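Local coordinates for uncharacterized protein (PDB 4Q68) that probably acts as an NlpC/P60-family N-acetylmuramoyl-L-alanine amidase, cutting the amide bond between muramic acid and L-alanine in peptidoglycan fragments of the bacterial cell wall, at residues A[23-28]-A[85-90]; A[70-75]-A[79-84]; A[91-96]-A[148-153]; A[188-193]-A[228-233]. One frame throughout, in Å; residues are numbered along the deposited sequence. Where two conformers were deposited one is given.

Contact 1 of 4, residues A[23-28]-A[85-90]; sequences TLEADG and TSRLHY. With NAG (2-acetamido-2-deoxy-beta-D-glucopyranose), chain B.
The guanidinium of Arg87 has Leu24 CB over one face and His89 CE1 over the other, each set toward the rim, while the Glu25 carboxylate and O4 of the N-acetylglucosamine (NAG) meet its edge. Glu25 is gripped end-on in a bidentate salt bridge: Arg87 NH1 reaches Glu25 OE2 at 2.8 Å and Arg87 NH2 reaches Glu25 OE1 at 2.9 Å. Both carboxylate oxygens are approached on their syn side and lie almost in the guanidinium plane, although the two groups are turned 32° apart. Arg87 NH1 also donates to NAG O4 at 2.7 Å. His89 ND1 makes a short 2.5 Å hydrogen bond to NAG O3 from the edge of its ring. A bend at chi3 (-56°) brings the otherwise extended Arg87 chain round to both partners, and Glu25 should fix the tip that, with His89, holds O4 and O3 of the sugar. The cluster is thick with charge: Glu30 gives Arg87 NH2 a second carboxylate, and Gln132 donates to Glu25 OE1. It joins the loop between helices 2-12 and 41-53 to the loop leading into helix 91-100, with Arg75 of helix 64-75 packed against both Leu24 and Arg87.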
loop_
_atom_site.group_PDB
_atom_site.type_symbol
_atom_site.label_atom_id
_atom_site.label_comp_id
_atom_site.label_asym_id
_atom_site.label_seq_id
_atom_site.Cartn_x
_atom_site.Cartn_y
_atom_site.Cartn_z
ATOM N N THR A 23 6.880 12.977 -0.736
ATOM C CA THR A 23 8.202 12.888 -0.129
ATOM C C THR A 23 9.228 12.138 -0.984
ATOM O O THR A 23 10.422 12.272 -0.741
ATOM C CB THR A 23 8.185 12.253 1.273
ATOM O OG1 THR A 23 7.642 10.918 1.202
ATOM C CG2 THR A 23 7.425 13.117 2.266
ATOM N N LEU A 24 8.785 11.358 -1.973
ATOM C CA LEU A 24 9.708 10.599 -2.828
ATOM C C LEU A 24 10.061 11.311 -4.140
ATOM O O LEU A 24 10.800 10.747 -4.945
ATOM C CB LEU A 24 9.123 9.215 -3.130
ATOM C CG LEU A 24 8.677 8.400 -1.913
ATOM C CD1 LEU A 24 8.304 6.994 -2.347
ATOM C CD2 LEU A 24 9.727 8.350 -0.814
ATOM N N GLU A 25 9.547 12.526 -4.355
ATOM C CA GLU A 25 9.576 13.133 -5.695
ATOM C C GLU A 25 10.608 14.224 -5.978
ATOM O O GLU A 25 10.384 15.091 -6.839
ATOM C CB GLU A 25 8.206 13.686 -6.073
ATOM C CG GLU A 25 7.033 12.782 -5.789
ATOM C CD GLU A 25 7.113 11.400 -6.418
ATOM O OE1 GLU A 25 8.022 11.135 -7.237
ATOM O OE2 GLU A 25 6.255 10.552 -6.064
ATOM N N ALA A 26 11.758 14.156 -5.338
ATOM C CA ALA A 26 12.820 15.110 -5.650
ATOM C C ALA A 26 13.201 15.081 -7.130
ATOM O O ALA A 26 13.130 14.041 -7.796
ATOM C CB ALA A 26 14.041 14.815 -4.824
ATOM N N ASP A 27 13.659 16.232 -7.620
ATOM C CA ASP A 27 14.241 16.330 -8.942
ATOM C C ASP A 27 15.457 15.415 -9.041
ATOM O O ASP A 27 16.075 15.061 -8.041
ATOM C CB ASP A 27 14.683 17.776 -9.242
ATOM C CG ASP A 27 13.519 18.742 -9.438
ATOM O OD1 ASP A 27 12.379 18.292 -9.643
ATOM O OD2 ASP A 27 13.755 19.976 -9.413
ATOM N N GLY A 28 15.784 15.031 -10.265
ATOM C CA GLY A 28 16.960 14.228 -10.525
ATOM C C GLY A 28 16.622 12.758 -10.664
ATOM O O GLY A 28 15.445 12.386 -10.795
ATOM N N THR A 85 9.911 4.847 -13.294
ATOM C CA THR A 85 8.936 3.811 -13.580
ATOM C C THR A 85 9.265 2.445 -12.973
ATOM O O THR A 85 8.436 1.539 -13.046
ATOM C CB THR A 85 8.679 3.669 -15.085
ATOM O OG1 THR A 85 9.870 3.243 -15.755
ATOM C CG2 THR A 85 8.232 5.006 -15.678
ATOM N N SER A 86 10.447 2.308 -12.359
ATOM C CA SER A 86 10.769 1.096 -11.597
ATOM C C SER A 86 10.143 1.096 -10.204
ATOM O O SER A 86 10.082 0.058 -9.562
ATOM C CB SER A 86 12.284 0.906 -11.472
ATOM O OG SER A 86 12.893 1.907 -10.669
ATOM N N ARG A 87 9.707 2.258 -9.724
ATOM C CA ARG A 87 8.987 2.330 -8.455
ATOM C C ARG A 87 7.609 1.717 -8.661
ATOM O O ARG A 87 6.976 1.939 -9.689
ATOM C CB ARG A 87 8.859 3.783 -7.992
ATOM C CG ARG A 87 8.685 3.915 -6.502
ATOM C CD ARG A 87 8.155 5.250 -6.066
ATOM N NE ARG A 87 8.978 6.358 -6.543
ATOM C CZ ARG A 87 8.557 7.613 -6.605
ATOM N NH1 ARG A 87 7.338 7.937 -6.199
ATOM N NH2 ARG A 87 9.358 8.556 -7.087
ATOM N N LEU A 88 7.131 0.963 -7.681
ATOM C CA LEU A 88 5.867 0.238 -7.806
ATOM C C LEU A 88 4.690 1.139 -7.425
ATOM O O LEU A 88 4.045 0.994 -6.386
ATOM C CB LEU A 88 5.927 -1.033 -6.974
ATOM C CG LEU A 88 6.943 -2.035 -7.505
ATOM C CD1 LEU A 88 7.395 -3.004 -6.415
ATOM C CD2 LEU A 88 6.384 -2.798 -8.691
ATOM N N HIS A 89 4.397 2.066 -8.326
ATOM C CA HIS A 89 3.369 3.079 -8.105
ATOM C C HIS A 89 1.978 2.494 -7.904
ATOM O O HIS A 89 1.215 2.993 -7.084
ATOM C CB HIS A 89 3.291 4.031 -9.290
ATOM C CG HIS A 89 4.559 4.765 -9.537
ATOM N ND1 HIS A 89 5.018 5.732 -8.681
ATOM C CD2 HIS A 89 5.483 4.641 -10.516
ATOM C CE1 HIS A 89 6.160 6.199 -9.149
ATOM N NE2 HIS A 89 6.470 5.551 -10.255
ATOM N N TYR A 90 1.634 1.478 -8.685
ATOM C CA TYR A 90 0.318 0.872 -8.586
ATOM C C TYR A 90 0.338 -0.247 -7.561
ATOM O O TYR A 90 1.198 -1.134 -7.615
ATOM C CB TYR A 90 -0.145 0.353 -9.936
ATOM C CG TYR A 90 -0.445 1.418 -10.949
ATOM C CD1 TYR A 90 -1.501 2.302 -10.764
ATOM C CD2 TYR A 90 0.295 1.524 -12.124
ATOM C CE1 TYR A 90 -1.808 3.255 -11.713
ATOM C CE2 TYR A 90 -0.020 2.467 -13.086
ATOM C CZ TYR A 90 -1.082 3.320 -12.882
ATOM O OH TYR A 90 -1.461 4.229 -13.843
HETATM C C1 NAG B . 1.259 6.377 -4.482
HETATM C C2 NAG B . 1.734 6.769 -5.874
HETATM C C3 NAG B . 3.232 6.524 -6.040
HETATM C C4 NAG B . 4.024 7.021 -4.833
HETATM C C5 NAG B . 3.380 6.608 -3.514
HETATM C C6 NAG B . 4.138 7.228 -2.348
HETATM C C7 NAG B . 0.097 6.688 -7.704
HETATM C C8 NAG B . -0.586 5.883 -8.759
HETATM N N2 NAG B . 0.982 6.071 -6.916
HETATM O O1 NAG B . -0.072 6.778 -4.353
HETATM O O3 NAG B . 3.658 7.246 -7.167
HETATM O O4 NAG B . 5.359 6.579 -4.895
HETATM O O5 NAG B . 2.033 7.029 -3.494
HETATM O O6 NAG B . 4.110 8.631 -2.440
HETATM O O7 NAG B . -0.191 7.877 -7.616
#

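Contact 2 of 4, residues A[70-75]-A[79-84]; sequences NLQKIR and GKIDGY
Gln72, near the C-terminal end of helix 64-75, reaches out to Gly79 and Ile81 where the chain, having turned after the helix, brings Gly79 back against its last turns before running on toward helix 91-100. Its CB points at segment 79-84, and CG, anti to the backbone N (chi1 -175°), continues that way, passing 3.5 Å from Gly79 O. From CG the chain stays extended (chi2 174°), which sets the amide between the Gly79 carbonyl and the end of Ile81. CD meets the Ile81 methyl CD1 at 3.7 Å, and OE1 touches the same methyl from the amide's other branch. NE2 closes the contact: it donates to Gly79 O at 2.9 Å in a nearly straight bond (174°), the acceptor lying in the amide plane and the donor a little tilted from the plane of the carbonyl. Ile81 crosses the glutamine at about a right angle, its CG1 and CD1 lying against CG and CD, so one side chain is held by a polar grip and an apolar one together. With an alanine here, the Gly79 carbonyl would probably lose this donor and the Ile81 methyl its packing surface, leaving segment 79-84 less firmly held to the helix. The backbones also meet at Gly79. This residue has a positive phi, which favours glycine, and a CB there would come within 3.4 Å of Lys73 CA. Gly79 CA lies 3.7 Å from Lys73 CA and directs a C-H toward the helix carbonyl Gln72 O, 3.5 Å away.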
loop_
_atom_site.group_PDB
_atom_site.type_symbol
_atom_site.label_atom_id
_atom_site.label_comp_id
_atom_site.label_asym_id
_atom_site.label_seq_id
_atom_site.Cartn_x
_atom_site.Cartn_y
_atom_site.Cartn_z
ATOM N N ASN A 70 15.741 -3.933 2.469
ATOM C CA ASN A 70 14.358 -4.400 2.486
ATOM C C ASN A 70 13.410 -3.363 1.921
ATOM O O ASN A 70 12.511 -3.701 1.151
ATOM C CB ASN A 70 13.958 -4.835 3.888
ATOM C CG ASN A 70 14.521 -6.185 4.220
ATOM O OD1 ASN A 70 14.565 -7.063 3.359
ATOM N ND2 ASN A 70 14.981 -6.357 5.442
ATOM N N LEU A 71 13.601 -2.097 2.259
ATOM C CA LEU A 71 12.773 -1.041 1.699
ATOM C C LEU A 71 12.879 -1.033 0.180
ATOM O O LEU A 71 11.872 -0.891 -0.520
ATOM C CB LEU A 71 13.150 0.316 2.284
ATOM C CG LEU A 71 12.338 1.490 1.765
ATOM C CD1 LEU A 71 10.876 1.355 2.129
ATOM C CD2 LEU A 71 12.916 2.788 2.282
ATOM N N GLN A 72 14.098 -1.173 -0.335
ATOM C CA GLN A 72 14.315 -1.185 -1.771
ATOM C C GLN A 72 13.590 -2.357 -2.439
ATOM O O GLN A 72 13.023 -2.203 -3.522
ATOM C CB GLN A 72 15.797 -1.223 -2.048
ATOM C CG GLN A 72 16.173 -1.131 -3.506
ATOM C CD GLN A 72 17.671 -1.042 -3.665
ATOM O OE1 GLN A 72 18.324 -0.318 -2.913
ATOM N NE2 GLN A 72 18.226 -1.784 -4.615
ATOM N N LYS A 73 13.614 -3.521 -1.799
ATOM C CA LYS A 73 12.950 -4.673 -2.399
ATOM C C LYS A 73 11.427 -4.561 -2.364
ATOM O O LYS A 73 10.765 -5.146 -3.219
ATOM C CB LYS A 73 13.466 -6.000 -1.866
ATOM C CG LYS A 73 12.779 -6.587 -0.680
ATOM C CD LYS A 73 13.373 -7.963 -0.382
ATOM C CE LYS A 73 12.764 -8.593 0.835
ATOM N NZ LYS A 73 13.259 -10.000 0.982
ATOM N N ILE A 74 10.882 -3.784 -1.435
ATOM C CA ILE A 74 9.454 -3.508 -1.348
ATOM C C ILE A 74 9.027 -2.451 -2.358
ATOM O O ILE A 74 7.973 -2.554 -2.981
ATOM C CB ILE A 74 9.115 -3.035 0.087
ATOM C CG1 ILE A 74 9.291 -4.173 1.080
ATOM C CG2 ILE A 74 7.701 -2.470 0.168
ATOM C CD1 ILE A 74 9.447 -3.698 2.507
ATOM N N ARG A 75 9.820 -1.398 -2.488
ATOM C CA ARG A 75 9.391 -0.214 -3.216
ATOM C C ARG A 75 9.615 -0.325 -4.725
ATOM O O ARG A 75 8.883 0.314 -5.495
ATOM C CB ARG A 75 10.107 1.024 -2.651
ATOM C CG ARG A 75 9.809 2.302 -3.411
ATOM C CD ARG A 75 10.340 3.528 -2.706
ATOM N NE ARG A 75 9.660 3.750 -1.442
ATOM C CZ ARG A 75 10.131 4.524 -0.474
ATOM N NH1 ARG A 75 11.273 5.185 -0.627
ATOM N NH2 ARG A 75 9.442 4.617 0.665
ATOM N N GLY A 79 13.289 -5.159 -6.600
ATOM C CA GLY A 79 14.339 -4.475 -5.871
ATOM C C GLY A 79 15.367 -3.753 -6.709
ATOM O O GLY A 79 16.408 -3.380 -6.186
ATOM N N LYS A 80 15.082 -3.553 -7.992
ATOM C CA LYS A 80 16.043 -2.948 -8.903
ATOM C C LYS A 80 15.641 -1.515 -9.206
ATOM O O LYS A 80 14.592 -1.245 -9.796
ATOM C CB LYS A 80 16.155 -3.764 -10.193
ATOM C CG LYS A 80 16.665 -5.186 -9.993
ATOM C CD LYS A 80 16.680 -5.969 -11.308
ATOM C CE LYS A 80 16.886 -7.464 -11.086
ATOM N NZ LYS A 80 16.936 -8.233 -12.352
ATOM N N ILE A 81 16.471 -0.582 -8.770
ATOM C CA ILE A 81 16.204 0.822 -9.001
ATOM C C ILE A 81 16.630 1.166 -10.423
ATOM O O ILE A 81 17.805 1.051 -10.773
ATOM C CB ILE A 81 16.916 1.721 -7.989
ATOM C CG1 ILE A 81 16.562 1.315 -6.552
ATOM C CG2 ILE A 81 16.548 3.159 -8.239
ATOM C CD1 ILE A 81 17.311 2.107 -5.482
ATOM N N ASP A 82 15.667 1.596 -11.232
ATOM C CA ASP A 82 15.898 1.902 -12.651
ATOM C C ASP A 82 14.875 2.914 -13.109
ATOM O O ASP A 82 13.937 2.598 -13.841
ATOM C CB ASP A 82 15.848 0.643 -13.523
ATOM C CG ASP A 82 16.078 0.940 -15.004
ATOM O OD1 ASP A 82 16.573 2.037 -15.330
ATOM O OD2 ASP A 82 15.733 0.088 -15.846
ATOM N N GLY A 83 15.040 4.132 -12.629
ATOM C CA GLY A 83 14.202 5.234 -13.031
ATOM C C GLY A 83 12.873 5.300 -12.301
ATOM O O GLY A 83 12.479 4.411 -11.545
ATOM N N TYR A 84 12.150 6.379 -12.559
ATOM C CA TYR A 84 10.860 6.622 -11.924
ATOM C C TYR A 84 9.907 5.445 -12.105
ATOM O O TYR A 84 9.152 5.100 -11.193
ATOM C CB TYR A 84 10.251 7.871 -12.526
ATOM C CG TYR A 84 8.873 8.239 -12.009
ATOM C CD1 TYR A 84 8.699 8.759 -10.736
ATOM C CD2 TYR A 84 7.745 8.100 -12.815
ATOM C CE1 TYR A 84 7.439 9.144 -10.285
ATOM C CE2 TYR A 84 6.488 8.483 -12.383
ATOM C CZ TYR A 84 6.338 8.993 -11.120
ATOM O OH TYR A 84 5.086 9.366 -10.709
#

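Contact 3 of 4, residues A[91-96]-A[148-153]; sequences IADWIN and QSLSGK
Leu150 pushes its forked end against Asp93 at almost a right angle, and this is the close-packed half of the contact. Its CD2 lies 3.8 Å from Asp93 CB and equally near Asp93 CA, while CD1 stands 3.9 Å from Asp93 CB. The same CD2 also faces the backbone of Ala92 and comes 3.9 Å from Asn96 ND2, so one methyl sits among three residues spread over little more than one helix turn. Asp93 CG is anti to the backbone N (chi1 -155°), which brings the carboxylate carbon alongside the leucine methyls; the charge itself is met by Arg77, which forms a salt bridge with OD2. Together the residues join the first turns of helix 91-100 to the last turn of helix 137-150. The latter helix ends here: Ser151 leaves helical angles, and a type II beta turn from Leu150 to Lys153 takes the chain on toward strand 154-156, with Gly152 at the third position, where its backbone angles call for glycine. Toward this turn direct contact gives way to water. No hydrogen bond links the two segments directly; instead one water donates to Leu150 O at 3.0 Å and accepts a weak, long bond of 3.5 Å from Asn96 ND2. On the exposed side, Lys153 has two conformers, in one of which its NZ donates to Ser149 O at 3.1 Å, a bond within its own segment.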
loop_
_atom_site.group_PDB
_atom_site.type_symbol
_atom_site.label_atom_id
_atom_site.label_comp_id
_atom_site.label_asym_id
_atom_site.label_seq_id
_atom_site.Cartn_x
_atom_site.Cartn_y
_atom_site.Cartn_z
ATOM N N ILE A 91 -0.619 -0.231 -6.645
ATOM C CA ILE A 91 -0.593 -1.186 -5.565
ATOM C C ILE A 91 -0.810 -2.619 -6.050
ATOM O O ILE A 91 -0.222 -3.535 -5.494
ATOM C CB ILE A 91 -1.519 -0.748 -4.418
ATOM C CG1 ILE A 91 -1.079 0.632 -3.898
ATOM C CG2 ILE A 91 -1.513 -1.782 -3.289
ATOM C CD1 ILE A 91 0.419 0.768 -3.581
ATOM N N ALA A 92 -1.561 -2.841 -7.127
ATOM C CA ALA A 92 -1.647 -4.213 -7.655
ATOM C C ALA A 92 -0.251 -4.724 -7.999
ATOM O O ALA A 92 0.069 -5.888 -7.785
ATOM C CB ALA A 92 -2.541 -4.284 -8.882
ATOM N N ASP A 93 0.576 -3.847 -8.568
ATOM C CA ASP A 93 1.946 -4.193 -8.983
ATOM C C ASP A 93 2.847 -4.404 -7.761
ATOM O O ASP A 93 3.648 -5.338 -7.713
ATOM C CB ASP A 93 2.467 -3.053 -9.860
ATOM C CG ASP A 93 3.557 -3.463 -10.836
ATOM O OD1 ASP A 93 3.874 -4.664 -10.991
ATOM O OD2 ASP A 93 4.067 -2.523 -11.483
ATOM N N TRP A 94 2.688 -3.533 -6.768
ATOM C CA TRP A 94 3.377 -3.618 -5.479
ATOM C C TRP A 94 3.075 -4.963 -4.798
ATOM O O TRP A 94 3.979 -5.624 -4.297
ATOM C CB TRP A 94 2.919 -2.421 -4.643
ATOM C CG TRP A 94 3.613 -2.135 -3.355
ATOM C CD1 TRP A 94 4.612 -1.226 -3.170
ATOM C CD2 TRP A 94 3.281 -2.637 -2.057
ATOM N NE1 TRP A 94 4.943 -1.149 -1.845
ATOM C CE2 TRP A 94 4.132 -1.994 -1.135
ATOM C CE3 TRP A 94 2.330 -3.550 -1.579
ATOM C CZ2 TRP A 94 4.073 -2.252 0.233
ATOM C CZ3 TRP A 94 2.272 -3.792 -0.209
ATOM C CH2 TRP A 94 3.143 -3.151 0.673
ATOM N N ILE A 95 1.803 -5.354 -4.806
ATOM C CA ILE A 95 1.388 -6.629 -4.248
ATOM C C ILE A 95 2.041 -7.763 -5.032
ATOM O O ILE A 95 2.606 -8.686 -4.442
ATOM C CB ILE A 95 -0.144 -6.749 -4.281
ATOM C CG1 ILE A 95 -0.770 -5.774 -3.286
ATOM C CG2 ILE A 95 -0.577 -8.209 -3.996
ATOM C CD1 ILE A 95 -2.260 -5.569 -3.479
ATOM N N ASN A 96 1.962 -7.724 -6.355
ATOM C CA ASN A 96 2.537 -8.793 -7.164
ATOM C C ASN A 96 4.026 -8.947 -6.898
ATOM O O ASN A 96 4.542 -10.053 -6.847
ATOM C CB ASN A 96 2.311 -8.528 -8.658
ATOM C CG ASN A 96 0.862 -8.605 -9.052
ATOM O OD1 ASN A 96 0.034 -9.098 -8.301
ATOM N ND2 ASN A 96 0.552 -8.100 -10.232
ATOM N N GLN A 148 -0.806 -1.868 -19.125
ATOM C CA GLN A 148 -1.444 -2.855 -19.984
ATOM C C GLN A 148 -1.190 -4.274 -19.442
ATOM O O GLN A 148 -2.073 -5.127 -19.512
ATOM C CB GLN A 148 -0.979 -2.685 -21.434
ATOM C CG GLN A 148 -1.556 -1.421 -22.128
ATOM C CD GLN A 148 -3.011 -1.555 -22.583
ATOM O OE1 GLN A 148 -3.562 -2.654 -22.627
ATOM N NE2 GLN A 148 -3.633 -0.433 -22.930
ATOM N N SER A 149 0.003 -4.523 -18.904
ATOM C CA SER A 149 0.301 -5.838 -18.350
ATOM C C SER A 149 -0.462 -6.123 -17.047
ATOM O O SER A 149 -0.840 -7.263 -16.782
ATOM C CB SER A 149 1.802 -6.014 -18.177
ATOM O OG SER A 149 2.434 -6.033 -19.450
ATOM N N LEU A 150 -0.713 -5.096 -16.243
ATOM C CA LEU A 150 -1.485 -5.262 -15.006
ATOM C C LEU A 150 -2.967 -5.470 -15.287
ATOM O O LEU A 150 -3.651 -6.192 -14.562
ATOM C CB LEU A 150 -1.342 -4.015 -14.131
ATOM C CG LEU A 150 0.017 -3.802 -13.472
ATOM C CD1 LEU A 150 0.124 -2.399 -12.933
ATOM C CD2 LEU A 150 0.271 -4.806 -12.358
ATOM N N SER A 151 -3.464 -4.776 -16.302
ATOM C CA SER A 151 -4.887 -4.725 -16.586
ATOM C C SER A 151 -5.390 -6.043 -17.160
ATOM O O SER A 151 -4.657 -6.768 -17.838
ATOM C CB SER A 151 -5.179 -3.594 -17.559
ATOM O OG SER A 151 -4.940 -2.332 -16.966
ATOM N N GLY A 152 -6.658 -6.340 -16.883
ATOM C CA GLY A 152 -7.294 -7.549 -17.380
ATOM C C GLY A 152 -7.173 -8.735 -16.452
ATOM O O GLY A 152 -7.857 -9.721 -16.639
ATOM N N LYS A 153 -6.341 -8.651 -15.431
ATOM C CA LYS A 153 -6.159 -9.742 -14.485
ATOM C C LYS A 153 -7.239 -9.646 -13.401
ATOM O O LYS A 153 -7.624 -8.557 -13.002
ATOM C CB LYS A 153 -4.750 -9.686 -13.877
ATOM C CG LYS A 153 -3.607 -9.504 -14.900
ATOM C CD LYS A 153 -3.642 -10.549 -16.007
ATOM C CE LYS A 153 -2.432 -10.421 -16.914
ATOM N NZ LYS A 153 -1.195 -10.224 -16.118
HETATM O O HOH W 1 -2.059 -7.564 -12.428
#

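Contact 4 of 4, residues A[188-193]-A[228-233]; sequences VAHMGI and NKWTGI
Ala189 and Trp230 mark the closest backbone approach of two strands that do not pair directly, their CA atoms 7.6 Å apart. Strand 176-181 pairs antiparallel with both 188-197 and 230-238, so these two run in the same general sense with another strand between them. Ala189 (psi -20°) and His190 form a classic beta bulge opposite Ile179, which turns both their CB atoms toward segment 228-233. The Trp230 indole bridges the gap. Its NE1 lies 3.6 Å from Ala189 CB, and CZ2 rests 3.8 Å from His190 CB. His190 has two conformers; in one, Trp230 CH2 stands over a face of the imidazole, the planes 25° apart but slid so far that the rings barely overlap (centroids 5.5 Å). An alanine in place of Trp230 would probably open a gap beside Ala189 and strip the indole from one flank of His190. No hydrogen bond spans the segments; the indole carbons CZ2 and CH2 give His190 an apolar flank, while His190 NE2 is hydrogen-bonded to His205 ND1. With Cys41 also touching His190, this is consistent with the cysteine-histidine-polar residue triad of NlpC/P60 enzymes, the tryptophan bounding the histidine on one side.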
loop_
_atom_site.group_PDB
_atom_site.type_symbol
_atom_site.label_atom_id
_atom_site.label_comp_id
_atom_site.label_asym_id
_atom_site.label_seq_id
_atom_site.Cartn_x
_atom_site.Cartn_y
_atom_site.Cartn_z
ATOM N N VAL A 188 -6.346 1.092 -6.376
ATOM C CA VAL A 188 -6.273 1.287 -4.931
ATOM C C VAL A 188 -6.061 2.762 -4.649
ATOM O O VAL A 188 -5.304 3.426 -5.349
ATOM C CB VAL A 188 -5.121 0.444 -4.342
ATOM C CG1 VAL A 188 -4.749 0.880 -2.930
ATOM C CG2 VAL A 188 -5.466 -1.021 -4.383
ATOM N N ALA A 189 -6.735 3.264 -3.610
ATOM C CA ALA A 189 -6.689 4.679 -3.239
ATOM C C ALA A 189 -6.001 4.973 -1.912
ATOM O O ALA A 189 -5.637 6.112 -1.683
ATOM C CB ALA A 189 -8.088 5.249 -3.181
ATOM N N HIS A 190 -5.861 4.000 -1.016
ATOM C CA HIS A 190 -5.376 4.268 0.344
ATOM C C HIS A 190 -4.893 2.944 0.918
ATOM O O HIS A 190 -5.280 1.881 0.439
ATOM C CB HIS A 190 -6.517 4.854 1.191
ATOM C CG HIS A 190 -6.073 5.539 2.438
ATOM N ND1 HIS A 190 -5.510 6.794 2.427
ATOM C CD2 HIS A 190 -6.132 5.155 3.729
ATOM C CE1 HIS A 190 -5.232 7.147 3.668
ATOM N NE2 HIS A 190 -5.607 6.176 4.474
HETATM N N MSE A 191 -4.032 3.027 1.931
HETATM C CA MSE A 191 -3.514 1.844 2.616
HETATM C C MSE A 191 -3.372 2.107 4.102
HETATM O O MSE A 191 -3.304 3.257 4.539
HETATM C CB MSE A 191 -2.117 1.484 2.108
HETATM C CG MSE A 191 -1.995 1.348 0.623
HETATM SE SE MSE A 191 -0.256 0.659 0.108
HETATM C CE MSE A 191 -0.500 -1.194 0.545
ATOM N N GLY A 192 -3.316 1.032 4.876
ATOM C CA GLY A 192 -3.011 1.119 6.277
ATOM C C GLY A 192 -2.754 -0.268 6.849
ATOM O O GLY A 192 -2.629 -1.241 6.118
ATOM N N ILE A 193 -2.661 -0.321 8.177
ATOM C CA ILE A 193 -2.346 -1.535 8.919
ATOM C C ILE A 193 -3.531 -1.884 9.827
ATOM O O ILE A 193 -4.037 -1.025 10.557
ATOM C CB ILE A 193 -1.065 -1.313 9.770
ATOM C CG1 ILE A 193 0.113 -0.871 8.891
ATOM C CG2 ILE A 193 -0.717 -2.557 10.567
ATOM C CD1 ILE A 193 0.531 -1.888 7.864
ATOM N N ASN A 228 -17.768 7.164 -0.958
ATOM C CA ASN A 228 -18.499 6.479 -2.015
ATOM C C ASN A 228 -17.592 5.890 -3.086
ATOM O O ASN A 228 -18.013 5.012 -3.845
ATOM C CB ASN A 228 -19.564 7.391 -2.647
ATOM C CG ASN A 228 -19.034 8.771 -3.014
ATOM O OD1 ASN A 228 -17.832 8.975 -3.176
ATOM N ND2 ASN A 228 -19.943 9.731 -3.146
ATOM N N LYS A 229 -16.346 6.362 -3.150
ATOM C CA LYS A 229 -15.404 5.811 -4.120
ATOM C C LYS A 229 -14.688 4.572 -3.624
ATOM O O LYS A 229 -14.139 3.830 -4.422
ATOM C CB LYS A 229 -14.367 6.839 -4.500
ATOM C CG LYS A 229 -14.980 7.997 -5.240
ATOM C CD LYS A 229 -13.930 8.949 -5.733
ATOM C CE LYS A 229 -14.575 10.177 -6.349
ATOM N NZ LYS A 229 -13.551 11.082 -6.884
ATOM N N TRP A 230 -14.673 4.348 -2.315
ATOM C CA TRP A 230 -13.964 3.215 -1.745
ATOM C C TRP A 230 -14.867 2.006 -1.781
ATOM O O TRP A 230 -15.915 1.997 -1.180
ATOM C CB TRP A 230 -13.508 3.554 -0.334
ATOM C CG TRP A 230 -12.417 4.558 -0.293
ATOM C CD1 TRP A 230 -11.799 5.154 -1.355
ATOM C CD2 TRP A 230 -11.773 5.058 0.871
ATOM N NE1 TRP A 230 -10.804 5.980 -0.920
ATOM C CE2 TRP A 230 -10.763 5.939 0.446
ATOM C CE3 TRP A 230 -11.943 4.842 2.231
ATOM C CZ2 TRP A 230 -9.937 6.608 1.340
ATOM C CZ3 TRP A 230 -11.113 5.500 3.108
ATOM C CH2 TRP A 230 -10.127 6.371 2.665
ATOM N N THR A 231 -14.462 0.982 -2.510
ATOM C CA THR A 231 -15.345 -0.127 -2.806
ATOM C C THR A 231 -15.116 -1.352 -1.932
ATOM O O THR A 231 -15.961 -2.245 -1.906
ATOM C CB THR A 231 -15.191 -0.540 -4.270
ATOM O OG1 THR A 231 -13.813 -0.799 -4.510
ATOM C CG2 THR A 231 -15.691 0.551 -5.199
ATOM N N GLY A 232 -13.978 -1.424 -1.252
ATOM C CA GLY A 232 -13.624 -2.646 -0.557
ATOM C C GLY A 232 -12.164 -2.647 -0.208
ATOM O O GLY A 232 -11.525 -1.586 -0.202
ATOM N N ILE A 233 -11.646 -3.834 0.116
ATOM C CA ILE A 233 -10.243 -3.969 0.502
ATOM C C ILE A 233 -9.617 -5.210 -0.096
ATOM O O ILE A 233 -10.279 -6.230 -0.299
ATOM C CB ILE A 233 -10.047 -3.989 2.055
ATOM C CG1 ILE A 233 -10.794 -5.152 2.720
ATOM C CG2 ILE A 233 -10.460 -2.648 2.646
ATOM C CD1 ILE A 233 -10.548 -5.277 4.212
#

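In the fold
From the N terminus, contact 1 closes the first large loop, bringing 23-28 back to 85-90 around helices 41-53 and 64-75. Contact 2 is nested inside it as a short reversal at the end of helix 64-75, and the two touch through Leu88 N and Arg75 O. Contact 3 opens directly afterwards at helix 91-100 and closes at the end of helix 137-150. Contact 4 follows in series, joining strands 188-197 and 230-238 of the main sheet, with 176-181 between them. None of the loops cross. Helix 91-100, in contact 3, ties the loop of contact 1 to the sheet of contact 4: Leu88 packs on its Asp93, while Ile91 and Trp94 lean on Val188 and Met191.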